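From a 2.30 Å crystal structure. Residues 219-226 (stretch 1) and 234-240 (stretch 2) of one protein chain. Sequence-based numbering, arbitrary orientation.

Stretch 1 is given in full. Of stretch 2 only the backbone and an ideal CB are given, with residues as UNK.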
# COMPACT_ATOMS: atom_id res chain seq x y z
N ASN A 219 -10.48 17.21 -11.98
CA ASN A 219 -11.94 17.27 -12.07
C ASN A 219 -12.52 15.96 -12.64
O ASN A 219 -13.15 15.95 -13.71
CB ASN A 219 -12.36 18.48 -12.92
CG ASN A 219 -13.73 19.00 -12.57
OD1 ASN A 219 -14.43 19.56 -13.43
ND2 ASN A 219 -14.14 18.85 -11.31
N GLN A 220 -12.29 14.86 -11.92
CA GLN A 220 -12.78 13.53 -12.32
C GLN A 220 -13.22 12.69 -11.13
O GLN A 220 -12.84 12.96 -9.98
CB GLN A 220 -11.70 12.77 -13.09
CG GLN A 220 -11.29 13.43 -14.39
CD GLN A 220 -10.08 12.78 -15.04
OE1 GLN A 220 -9.71 13.13 -16.16
NE2 GLN A 220 -9.46 11.84 -14.33
N THR A 221 -14.06 11.70 -11.41
CA THR A 221 -14.55 10.78 -10.38
C THR A 221 -13.66 9.54 -10.41
O THR A 221 -13.39 8.92 -9.38
CB THR A 221 -16.01 10.33 -10.66
OG1 THR A 221 -16.86 11.49 -10.76
CG2 THR A 221 -16.52 9.42 -9.54
N THR A 222 -13.23 9.18 -11.62
CA THR A 222 -12.36 8.03 -11.81
C THR A 222 -11.03 8.42 -12.43
O THR A 222 -10.97 9.21 -13.37
CB THR A 222 -13.03 6.93 -12.66
OG1 THR A 222 -13.52 7.49 -13.89
CG2 THR A 222 -14.19 6.31 -11.90
N LEU A 223 -9.95 7.89 -11.85
CA LEU A 223 -8.61 8.17 -12.33
C LEU A 223 -7.76 6.93 -12.41
O LEU A 223 -7.96 5.98 -11.64
CB LEU A 223 -7.91 9.17 -11.40
CG LEU A 223 -8.55 10.51 -11.07
CD1 LEU A 223 -8.99 10.50 -9.61
CD2 LEU A 223 -7.55 11.63 -11.32
N SER A 224 -6.83 6.93 -13.33
CA SER A 224 -5.90 5.83 -13.50
C SER A 224 -4.57 6.31 -12.86
O SER A 224 -4.19 7.48 -13.03
CB SER A 224 -5.73 5.48 -14.99
OG SER A 224 -5.65 6.65 -15.80
N ALA A 225 -3.94 5.45 -12.08
CA ALA A 225 -2.70 5.82 -11.41
C ALA A 225 -1.61 4.76 -11.53
O ALA A 225 -1.89 3.60 -11.85
CB ALA A 225 -2.96 6.13 -9.96
N TYR A 226 -0.38 5.15 -11.27
CA TYR A 226 0.73 4.23 -11.33
C TYR A 226 1.82 4.69 -10.41
O TYR A 226 2.41 5.74 -10.64
CB TYR A 226 1.27 4.13 -12.76
CG TYR A 226 2.07 2.87 -13.02
CD1 TYR A 226 1.53 1.84 -13.79
CD2 TYR A 226 3.33 2.69 -12.45
CE1 TYR A 226 2.24 0.65 -13.99
CE2 TYR A 226 4.05 1.51 -12.64
CZ TYR A 226 3.50 0.49 -13.41
OH TYR A 226 4.20 -0.70 -13.61
N UNK A 234 0.19 -0.59 -10.64
CA UNK A 234 -0.96 0.11 -11.18
C UNK A 234 -2.11 0.14 -10.19
O UNK A 234 -2.28 -0.77 -9.38
CB UNK A 234 -1.41 -0.54 -12.49
N UNK A 235 -2.90 1.20 -10.25
CA UNK A 235 -4.04 1.38 -9.37
C UNK A 235 -5.19 2.08 -10.09
O UNK A 235 -4.99 3.10 -10.76
CB UNK A 235 -3.63 2.18 -8.13
N UNK A 236 -6.38 1.49 -10.03
CA UNK A 236 -7.54 2.13 -10.64
C UNK A 236 -8.22 2.85 -9.46
O UNK A 236 -8.47 2.25 -8.41
CB UNK A 236 -8.46 1.13 -11.34
N UNK A 237 -8.41 4.15 -9.61
CA UNK A 237 -8.98 4.98 -8.54
C UNK A 237 -10.38 5.53 -8.77
O UNK A 237 -10.76 5.85 -9.90
CB UNK A 237 -8.04 6.16 -8.29
N UNK A 238 -11.11 5.69 -7.68
CA UNK A 238 -12.45 6.25 -7.75
C UNK A 238 -12.72 7.15 -6.56
O UNK A 238 -12.32 6.85 -5.41
CB UNK A 238 -13.50 5.14 -7.82
N UNK A 239 -13.38 8.27 -6.82
CA UNK A 239 -13.73 9.21 -5.79
C UNK A 239 -15.20 9.08 -5.42
O UNK A 239 -16.07 9.08 -6.29
CB UNK A 239 -13.41 10.64 -6.24
N UNK A 240 -15.44 8.87 -4.14
CA UNK A 240 -16.77 8.78 -3.60
C UNK A 240 -16.84 9.94 -2.61
O UNK A 240 -15.83 10.59 -2.30
CB UNK A 240 -17.06 7.42 -2.96

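The two strands run antiparallel, and backbone pairing sets the rules before any side chain is chosen. Position 235 pairs with Ala225 and 237 with Leu223, both hydrogen-bonded pairs; 234, 236 and 238 sit in non-hydrogen-bonded pairs, their CB atoms on the face carrying Thr222, Ser224 and Tyr226.

Position 234 pairs with Tyr226, and its ideal CB lies 4.0 Å from Tyr226 CD1, with extended backbone angles (-98/149). A broad apolar or aromatic group would suit, as would a long aliphatic chain. The residue is Phe234, chi1 t, which lays its ring back along the neighboring strand: CE1 comes 4.2 Å from Ser224 CB, and CD1 only 3.1 Å from Ala225 O. Tyr226 CD1 meets the edge of this ring, while the Tyr226 ring has Phe234 N over one face.

At 235 the chain turns to the other face, beside Ala225. The small methyl leaves room, so a branched aliphatic or another medium apolar group would fit. Leu235, chi1 m, uses that room: its CD1 rests 4.3 Å from Ala225 CB. The backbone closes the pair with Ala225 N to Leu235 O at 2.9 Å and Leu235 N to Ala225 O at 3.1 Å.

Position 236 lies opposite Ser224, and the nearest atom to its ideal CB is Leu223 O, 4.9 Å away. Little constrains it beyond strand geometry; beta-branched or small polar residues would do. Thr236 occupies it and adds little contact.

At 237 the ideal CB is 3.4 Å from Leu223 O and 5.4 Å from Ala225 CB, across from Leu223, with Ala225 CB to one side on the same face. Compact apolar choices such as alanine, cysteine or valine look natural. Cys237, chi1 m, places SG 4.0 Å from Ala225 CB, and its CB is 4.4 Å from Leu223 CB. Leu223 N to Cys237 O (2.9 Å) and Cys237 N to Leu223 O (2.8 Å) bind the pair.

Position 238 finds Thr222 CG2 4.3 Å from its ideal CB, and no charge to answer. Threonine, or a long chain with an aliphatic stem, would serve. Glu238 packs by its stem, CG 3.9 Å from Thr222 CG2.

Position 239 points toward stretch 1, its ideal CB 3.6 Å from Thr221 O, with Leu223 offering an apolar surface. Valine or isoleucine would fit well. Val239 brings CG2 to 4.2 Å from Leu223 CD1, and its N donates to Thr221 O at 2.6 Å, the shortest hydrogen bond here.

Position 240 points away with nothing near; a polar or charged residue suits, and Lys240 makes no contact with stretch 1.

Stretch 2, residues 234-240: FLTCEVK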
# COMPACT_ATOMS: atom_id res chain seq x y z
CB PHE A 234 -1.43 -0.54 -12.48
CG PHE A 234 -2.62 0.13 -13.09
CD1 PHE A 234 -2.48 1.33 -13.80
CD2 PHE A 234 -3.90 -0.42 -12.95
CE1 PHE A 234 -3.60 1.97 -14.36
CE2 PHE A 234 -5.02 0.20 -13.50
CZ PHE A 234 -4.87 1.40 -14.21
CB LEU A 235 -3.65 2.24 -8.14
CG LEU A 235 -2.38 1.95 -7.33
CD1 LEU A 235 -1.26 2.89 -7.77
CD2 LEU A 235 -2.66 2.14 -5.85
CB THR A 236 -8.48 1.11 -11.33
OG1 THR A 236 -9.41 1.81 -12.17
CG2 THR A 236 -9.23 0.26 -10.32
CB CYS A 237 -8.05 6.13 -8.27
SG CYS A 237 -6.38 5.61 -8.03
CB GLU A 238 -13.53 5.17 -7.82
CG GLU A 238 -14.92 5.76 -8.10
CD GLU A 238 -16.05 4.79 -7.88
OE1 GLU A 238 -16.28 3.94 -8.76
OE2 GLU A 238 -16.72 4.89 -6.83
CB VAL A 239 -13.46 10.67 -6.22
CG1 VAL A 239 -13.80 11.63 -5.09
CG2 VAL A 239 -12.01 10.84 -6.64
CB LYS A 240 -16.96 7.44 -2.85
CG LYS A 240 -17.33 6.24 -3.73
CD LYS A 240 -17.26 4.92 -2.94
CE LYS A 240 -18.07 4.95 -1.64
NZ LYS A 240 -17.83 3.77 -0.74
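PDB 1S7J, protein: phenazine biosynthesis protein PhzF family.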